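Local coordinates for transcriptional regulator (Enterococcus faecalis, PDB 3QFI), which is of unknown function here but belongs to the LytR-CpsA-Psr family of bacterial cell-envelope proteins, although it carries the name of a transcriptional regulator, at residues T75-K78 with L79-Y83; T238-D241 with I242-V246; L276-Y279 with N280-Y284. All coordinates share one frame; numbering follows the deposited sequence.

In the fold
Interactions 1, 2 and 3 follow one another along the chain, and all three lie on the same side of its centre. Interaction 1 takes the chain from the short strand 75-78 into helix 80-98, interaction 2 closes the hairpin of strands 234-238 and 243-247, and interaction 3 ends helix 269-280. From centre to centre, 75-83 and 238-246 are about 12 Å apart, 238-246 and 276-284 about 13 Å, and 75-83 and 276-284 about 17 Å. Each touches the other two: Lys78 reaches the 242-246 segment, Gln76 packs on Phe278 and Phe282, and Val246 meets Tyr279. Three local contacts, separate in sequence, thus cluster round two small two-stranded sheets, 67-70/75-78 and 234-238/243-247, neither belonging to the six-stranded one.

Interaction 1 (T75-K78 with L79-Y83); sequences TQDK and LNHAY
His81 N donates to Lys78 O at 2.9 Å, with an N-H...O angle of 145°, and this backbone bond closes the turn by which the chain leaves strand 75-78 and enters the helix. One residue on, Ala82 N bonds to Leu79 O at 3.0 Å, so the turn is already repeating three residues apart. On the strand side, Lys78 N is held by Asp77 OD1 at 2.9 Å, through the lone pair that faces away from OD2.

The segment joins two elements of the family fold: strand 75-78 pairs antiparallel with 67-70, Asp77 bonding to Thr68 through the backbone, and helix 80-98 follows, with Leu79 at the junction. Leu79 turns inward there and packs on Thr94 and Val95 of that same helix.

Lys78 covers one face of the His81 ring, and the Asp77 carboxylate reaches its ND1 end, OD2 lying in the plane at the edge. Over the face sits the lysine methylene, with Lys78 CG 3.8 Å from the centroid of the His81 ring and close to its normal, a CH-pi contact. Lys78 CG lies between its own backbone N and carbonyl carbon (chi1 47°), which swings the chain across the imidazole; CD follows over the NE2 side. Asp77 OD1 is 3.1 Å from His81 ND1, and the carboxylate plane stands 71° from that of the ring. Beyond the histidine, Lys78 NZ leaves for a salt bridge with Asp65, a hydrogen bond to Tyr243 O and a cation-pi contact with Tyr244.

Interaction 2 (T238-D241 with I242-V246); sequences TIDD and IYYQV
Thr238 faces Tyr243 as an antiparallel non-hydrogen-bonded pair, their CA atoms 4.5 Å apart, at the end of a beta hairpin whose strands are 234-238 and 243-247. The two side chains share one face of this small sheet. Ile239 N then donates to Ile242 O at 3.2 Å, and Asp241 takes a positive phi of 66° as the chain reverses between them.

Ile239 and Asp240 both meet the Tyr244 ring. The CG of Tyr244 lies opposite the carbonyl carbon (chi1 -59°), which brings the ring back along the turn. Ile239 crosses this side chain at about a right angle, with its CG1 branch 3.5 Å from Tyr244 CE1; the isoleucine also touches Tyr284 and Ala285, near the end of the modelled chain. Asp240 and Ile242 run side by side and point the same way, so that the aliphatic tip Ile242 CD1 is 3.4 Å from Asp240 OD2. A chi1 of 49° carries the Asp240 carboxylate over to this methyl and to the phenol oxygen, where it lies nearly coplanar with the ring. At the ring's edge, Tyr244 OH gives a weak hydrogen bond to Asp240 OD2, 3.4 Å away.

Interaction 3 (L276-Y279 with N280-Y284); sequences LAFY and NQFSY
Phe278 and Phe282, four residues apart where helix 269-280 ends, meet ring to ring: Phe278 CZ is 3.5 Å from Phe282 CE2. The centroids of the two rings are 5.0 Å apart and their planes are inclined at 51°. Phe278 holds CG opposite its backbone N (chi1 -168°) while Phe282 holds CG beside its own (chi1 -71°), and this combination lets Phe282 CE2 come over one face of the Phe278 ring, towards its rim.

Another aromatic face is used one residue further on, where Ser283 CB lies 4.1 Å from the centroid of the Tyr279 ring in a CH-pi contact. Towards the helix body, Leu276 CD1 touches Asn280 ND2 at 3.6 Å.

The backbone of the helix C-terminus positions these groups. Asn280 N still makes a helical bond to Leu276 O at 2.9 Å, four residues back. Gln281 N bonds only weakly, to Ala277 O and Phe278 O. Phe282 N reaches three residues back, to Tyr279 O at 3.2 Å. Further out, strand 67-70 lies against the phenylalanines, with Asp69 touching Phe278 and Leu67 touching Phe282. The side chains thus meet through shape and ring contact, and no hydrogen bond between the two segments is made by a side chain, which leaves the polar order here to the backbone amides.

Interaction 1 (T75-K78 with L79-Y83)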
loop_
_atom_site.group_PDB
_atom_site.type_symbol
_atom_site.label_atom_id
_atom_site.label_comp_id
_atom_site.label_asym_id
_atom_site.label_seq_id
_atom_site.Cartn_x
_atom_site.Cartn_y
_atom_site.Cartn_z
ATOM N N THR A 75 19.145 -10.145 -7.322
ATOM C CA THR A 75 19.409 -9.015 -8.187
ATOM C C THR A 75 18.763 -7.804 -7.528
ATOM O O THR A 75 18.105 -7.919 -6.486
ATOM C CB THR A 75 18.829 -9.213 -9.641
ATOM O OG1 THR A 75 17.396 -9.186 -9.624
ATOM C CG2 THR A 75 19.291 -10.550 -10.234
ATOM N N GLN A 76 19.001 -6.643 -8.123
ATOM C CA GLN A 76 18.446 -5.385 -7.659
ATOM C C GLN A 76 17.679 -4.874 -8.850
ATOM O O GLN A 76 18.276 -4.624 -9.896
ATOM C CB GLN A 76 19.538 -4.361 -7.323
ATOM C CG GLN A 76 20.329 -4.622 -6.047
ATOM C CD GLN A 76 21.328 -5.757 -6.212
ATOM O OE1 GLN A 76 22.272 -5.656 -7.001
ATOM N NE2 GLN A 76 21.121 -6.845 -5.473
ATOM N N ASP A 77 16.368 -4.733 -8.694
ATOM C CA ASP A 77 15.508 -4.241 -9.768
ATOM C C ASP A 77 14.505 -3.279 -9.154
ATOM O O ASP A 77 14.575 -2.984 -7.970
ATOM C CB ASP A 77 14.756 -5.404 -10.426
ATOM C CG ASP A 77 14.664 -5.262 -11.930
ATOM O OD1 ASP A 77 14.327 -4.152 -12.414
ATOM O OD2 ASP A 77 14.925 -6.269 -12.632
ATOM N N LYS A 78 13.571 -2.780 -9.958
ATOM C CA LYS A 78 12.545 -1.894 -9.420
ATOM C C LYS A 78 11.508 -2.780 -8.740
ATOM O O LYS A 78 11.117 -3.805 -9.294
ATOM C CB LYS A 78 11.892 -1.063 -10.533
ATOM C CG LYS A 78 11.495 -1.846 -11.763
ATOM C CD LYS A 78 10.900 -0.934 -12.824
ATOM C CE LYS A 78 11.757 0.294 -13.050
ATOM N NZ LYS A 78 11.168 1.213 -14.064
ATOM N N LEU A 79 11.109 -2.386 -7.531
ATOM C CA LEU A 79 10.133 -3.102 -6.706
ATOM C C LEU A 79 8.968 -3.726 -7.472
ATOM O O LEU A 79 8.442 -4.778 -7.114
ATOM C CB LEU A 79 9.569 -2.141 -5.658
ATOM C CG LEU A 79 8.325 -2.576 -4.882
ATOM C CD1 LEU A 79 8.684 -3.714 -3.939
ATOM C CD2 LEU A 79 7.791 -1.391 -4.102
ATOM N N ASN A 80 8.559 -3.053 -8.526
ATOM C CA ASN A 80 7.461 -3.513 -9.340
ATOM C C ASN A 80 7.637 -4.967 -9.803
ATOM O O ASN A 80 6.706 -5.763 -9.719
ATOM C CB ASN A 80 7.340 -2.588 -10.541
ATOM C CG ASN A 80 6.017 -2.698 -11.204
ATOM O OD1 ASN A 80 5.860 -2.298 -12.359
ATOM N ND2 ASN A 80 5.028 -3.230 -10.476
ATOM N N HIS A 81 8.833 -5.302 -10.283
ATOM C CA HIS A 81 9.129 -6.641 -10.782
ATOM C C HIS A 81 9.204 -7.733 -9.730
ATOM O O HIS A 81 9.443 -8.896 -10.063
ATOM C CB HIS A 81 10.457 -6.650 -11.532
ATOM C CG HIS A 81 10.501 -5.725 -12.702
ATOM N ND1 HIS A 81 11.673 -5.414 -13.354
ATOM C CD2 HIS A 81 9.521 -5.036 -13.332
ATOM C CE1 HIS A 81 11.416 -4.569 -14.335
ATOM N NE2 HIS A 81 10.118 -4.323 -14.344
ATOM N N ALA A 82 9.037 -7.375 -8.465
ATOM C CA ALA A 82 9.107 -8.382 -7.409
ATOM C C ALA A 82 7.982 -9.398 -7.584
ATOM O O ALA A 82 8.225 -10.603 -7.724
ATOM C CB ALA A 82 9.007 -7.726 -6.038
ATOM N N TYR A 83 6.748 -8.905 -7.570
ATOM C CA TYR A 83 5.609 -9.779 -7.733
ATOM C C TYR A 83 5.675 -10.493 -9.077
ATOM O O TYR A 83 5.454 -11.694 -9.144
ATOM C CB TYR A 83 4.306 -8.990 -7.608
ATOM C CG TYR A 83 3.076 -9.870 -7.709
ATOM C CD1 TYR A 83 2.601 -10.282 -8.951
ATOM C CD2 TYR A 83 2.418 -10.331 -6.567
ATOM C CE1 TYR A 83 1.507 -11.128 -9.069
ATOM C CE2 TYR A 83 1.310 -11.188 -6.674
ATOM C CZ TYR A 83 0.863 -11.577 -7.938
ATOM O OH TYR A 83 -0.233 -12.393 -8.095
#

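Interaction 2 (T238-D241 with I242-V246)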
loop_
_atom_site.group_PDB
_atom_site.type_symbol
_atom_site.label_atom_id
_atom_site.label_comp_id
_atom_site.label_asym_id
_atom_site.label_seq_id
_atom_site.Cartn_x
_atom_site.Cartn_y
_atom_site.Cartn_z
ATOM N N THR A 238 18.368 6.727 -13.730
ATOM C CA THR A 238 18.268 5.901 -14.917
ATOM C C THR A 238 19.527 5.076 -15.055
ATOM O O THR A 238 20.623 5.586 -14.855
ATOM C CB THR A 238 18.071 6.780 -16.154
ATOM O OG1 THR A 238 16.911 7.598 -15.956
ATOM C CG2 THR A 238 17.862 5.928 -17.389
ATOM N N ILE A 239 19.369 3.797 -15.377
ATOM C CA ILE A 239 20.511 2.909 -15.534
ATOM C C ILE A 239 20.717 2.548 -16.998
ATOM O O ILE A 239 21.508 3.180 -17.695
ATOM C CB ILE A 239 20.327 1.619 -14.725
ATOM C CG1 ILE A 239 20.011 1.965 -13.275
ATOM C CG2 ILE A 239 21.605 0.795 -14.760
ATOM C CD1 ILE A 239 21.074 2.801 -12.614
ATOM N N ASP A 240 20.015 1.523 -17.462
ATOM C CA ASP A 240 20.127 1.113 -18.851
ATOM C C ASP A 240 18.960 1.701 -19.639
ATOM O O ASP A 240 18.135 0.974 -20.183
ATOM C CB ASP A 240 20.142 -0.423 -18.972
ATOM C CG ASP A 240 19.019 -1.102 -18.179
ATOM O OD1 ASP A 240 18.729 -2.292 -18.464
ATOM O OD2 ASP A 240 18.438 -0.460 -17.266
ATOM N N ASP A 241 18.906 3.028 -19.693
ATOM C CA ASP A 241 17.850 3.746 -20.397
ATOM C C ASP A 241 16.501 3.506 -19.720
ATOM O O ASP A 241 15.443 3.852 -20.260
ATOM C CB ASP A 241 17.783 3.321 -21.871
ATOM C CG ASP A 241 19.118 3.508 -22.609
ATOM O OD1 ASP A 241 19.994 4.258 -22.106
ATOM O OD2 ASP A 241 19.286 2.913 -23.704
ATOM N N ILE A 242 16.540 2.907 -18.532
ATOM C CA ILE A 242 15.317 2.653 -17.781
ATOM C C ILE A 242 15.259 3.611 -16.611
ATOM O O ILE A 242 16.271 3.876 -15.982
ATOM C CB ILE A 242 15.279 1.229 -17.261
ATOM C CG1 ILE A 242 15.285 0.264 -18.449
ATOM C CG2 ILE A 242 14.047 1.027 -16.381
ATOM C CD1 ILE A 242 15.170 -1.177 -18.034
ATOM N N TYR A 243 14.072 4.137 -16.335
ATOM C CA TYR A 243 13.885 5.091 -15.247
ATOM C C TYR A 243 13.684 4.430 -13.890
ATOM O O TYR A 243 12.714 3.696 -13.688
ATOM C CB TYR A 243 12.676 5.990 -15.533
ATOM C CG TYR A 243 12.179 6.758 -14.325
ATOM C CD1 TYR A 243 12.784 7.939 -13.922
ATOM C CD2 TYR A 243 11.118 6.275 -13.556
ATOM C CE1 TYR A 243 12.345 8.620 -12.780
ATOM C CE2 TYR A 243 10.679 6.946 -12.420
ATOM C CZ TYR A 243 11.294 8.114 -12.037
ATOM O OH TYR A 243 10.854 8.770 -10.909
ATOM N N TYR A 244 14.594 4.678 -12.956
ATOM C CA TYR A 244 14.441 4.119 -11.618
ATOM C C TYR A 244 14.395 5.263 -10.645
ATOM O O TYR A 244 14.675 6.399 -10.998
ATOM C CB TYR A 244 15.610 3.223 -11.220
ATOM C CG TYR A 244 15.839 2.046 -12.114
ATOM C CD1 TYR A 244 16.521 2.188 -13.318
ATOM C CD2 TYR A 244 15.410 0.774 -11.741
ATOM C CE1 TYR A 244 16.774 1.100 -14.120
ATOM C CE2 TYR A 244 15.662 -0.329 -12.549
ATOM C CZ TYR A 244 16.346 -0.152 -13.736
ATOM O OH TYR A 244 16.610 -1.226 -14.546
ATOM N N GLN A 245 14.040 4.954 -9.409
ATOM C CA GLN A 245 13.982 5.956 -8.359
ATOM C C GLN A 245 14.854 5.463 -7.201
ATOM O O GLN A 245 14.592 4.401 -6.620
ATOM C CB GLN A 245 12.530 6.148 -7.908
ATOM C CG GLN A 245 12.346 7.081 -6.732
ATOM C CD GLN A 245 10.887 7.269 -6.381
ATOM O OE1 GLN A 245 10.539 7.467 -5.215
ATOM N NE2 GLN A 245 10.019 7.211 -7.395
ATOM N N VAL A 246 15.906 6.215 -6.891
ATOM C CA VAL A 246 16.800 5.839 -5.803
ATOM C C VAL A 246 16.369 6.582 -4.561
ATOM O O VAL A 246 16.393 7.811 -4.528
ATOM C CB VAL A 246 18.261 6.206 -6.084
ATOM C CG1 VAL A 246 19.119 5.823 -4.889
ATOM C CG2 VAL A 246 18.746 5.507 -7.328
#

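Interaction 3 (L276-Y279 with N280-Y284)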
loop_
_atom_site.group_PDB
_atom_site.type_symbol
_atom_site.label_atom_id
_atom_site.label_comp_id
_atom_site.label_asym_id
_atom_site.label_seq_id
_atom_site.Cartn_x
_atom_site.Cartn_y
_atom_site.Cartn_z
ATOM N N LEU A 276 22.340 3.394 3.578
ATOM C CA LEU A 276 23.367 4.271 3.034
ATOM C C LEU A 276 24.231 3.526 2.011
ATOM O O LEU A 276 24.486 4.038 0.919
ATOM C CB LEU A 276 24.220 4.818 4.188
ATOM C CG LEU A 276 25.429 5.704 3.876
ATOM C CD1 LEU A 276 24.983 6.965 3.154
ATOM C CD2 LEU A 276 26.137 6.072 5.179
ATOM N N ALA A 277 24.657 2.312 2.351
ATOM C CA ALA A 277 25.481 1.516 1.445
ATOM C C ALA A 277 24.777 1.321 0.116
ATOM O O ALA A 277 25.374 1.492 -0.946
ATOM C CB ALA A 277 25.794 0.167 2.063
ATOM N N PHE A 278 23.501 0.968 0.182
ATOM C CA PHE A 278 22.718 0.748 -1.022
ATOM C C PHE A 278 22.669 2.013 -1.863
ATOM O O PHE A 278 22.883 1.972 -3.077
ATOM C CB PHE A 278 21.286 0.332 -0.678
ATOM C CG PHE A 278 20.516 -0.189 -1.855
ATOM C CD1 PHE A 278 20.642 -1.527 -2.245
ATOM C CD2 PHE A 278 19.729 0.662 -2.621
ATOM C CE1 PHE A 278 19.999 -2.006 -3.372
ATOM C CE2 PHE A 278 19.079 0.192 -3.759
ATOM C CZ PHE A 278 19.217 -1.144 -4.137
ATOM N N TYR A 279 22.385 3.140 -1.219
ATOM C CA TYR A 279 22.287 4.413 -1.933
ATOM C C TYR A 279 23.587 4.839 -2.621
ATOM O O TYR A 279 23.560 5.356 -3.735
ATOM C CB TYR A 279 21.792 5.517 -0.978
ATOM C CG TYR A 279 22.045 6.936 -1.472
ATOM C CD1 TYR A 279 23.245 7.583 -1.186
ATOM C CD2 TYR A 279 21.104 7.617 -2.259
ATOM C CE1 TYR A 279 23.511 8.866 -1.665
ATOM C CE2 TYR A 279 21.372 8.910 -2.747
ATOM C CZ TYR A 279 22.583 9.515 -2.441
ATOM O OH TYR A 279 22.915 10.747 -2.941
ATOM N N ASN A 280 24.719 4.607 -1.963
ATOM C CA ASN A 280 26.010 4.974 -2.532
ATOM C C ASN A 280 26.401 4.228 -3.784
ATOM O O ASN A 280 27.094 4.768 -4.645
ATOM C CB ASN A 280 27.117 4.809 -1.503
ATOM C CG ASN A 280 27.096 5.901 -0.484
ATOM O OD1 ASN A 280 26.930 7.082 -0.828
ATOM N ND2 ASN A 280 27.263 5.532 0.781
ATOM N N GLN A 281 25.961 2.986 -3.893
ATOM C CA GLN A 281 26.301 2.201 -5.056
ATOM C C GLN A 281 25.396 2.501 -6.243
ATOM O O GLN A 281 25.568 1.919 -7.309
ATOM C CB GLN A 281 26.240 0.711 -4.718
ATOM C CG GLN A 281 24.848 0.187 -4.489
ATOM C CD GLN A 281 24.815 -1.302 -4.245
ATOM O OE1 GLN A 281 25.228 -1.762 -3.196
ATOM N NE2 GLN A 281 24.345 -2.063 -5.227
ATOM N N PHE A 282 24.443 3.415 -6.075
ATOM C CA PHE A 282 23.513 3.746 -7.159
ATOM C C PHE A 282 23.271 5.237 -7.331
ATOM O O PHE A 282 22.466 5.647 -8.176
ATOM C CB PHE A 282 22.166 3.061 -6.925
ATOM C CG PHE A 282 22.198 1.575 -7.129
ATOM C CD1 PHE A 282 22.511 1.033 -8.370
ATOM C CD2 PHE A 282 21.910 0.713 -6.080
ATOM C CE1 PHE A 282 22.539 -0.344 -8.559
ATOM C CE2 PHE A 282 21.935 -0.664 -6.266
ATOM C CZ PHE A 282 22.250 -1.196 -7.510
ATOM N N SER A 283 23.959 6.048 -6.531
ATOM C CA SER A 283 23.783 7.489 -6.604
ATOM C C SER A 283 24.306 8.058 -7.935
ATOM O O SER A 283 23.854 9.120 -8.386
ATOM C CB SER A 283 24.477 8.164 -5.417
ATOM O OG SER A 283 25.884 8.084 -5.541
ATOM N N TYR A 284 25.241 7.347 -8.566
ATOM C CA TYR A 284 25.818 7.779 -9.853
ATOM C C TYR A 284 24.753 7.801 -10.948
ATOM O O TYR A 284 24.999 8.279 -12.051
ATOM C CB TYR A 284 26.951 6.823 -10.282
ATOM C CG TYR A 284 26.457 5.462 -10.744
ATOM C CD1 TYR A 284 26.160 5.219 -12.089
ATOM C CD2 TYR A 284 26.239 4.432 -9.830
ATOM C CE1 TYR A 284 25.660 3.989 -12.508
ATOM C CE2 TYR A 284 25.735 3.197 -10.238
ATOM C CZ TYR A 284 25.453 2.982 -11.572
ATOM O OH TYR A 284 24.970 1.759 -11.970
#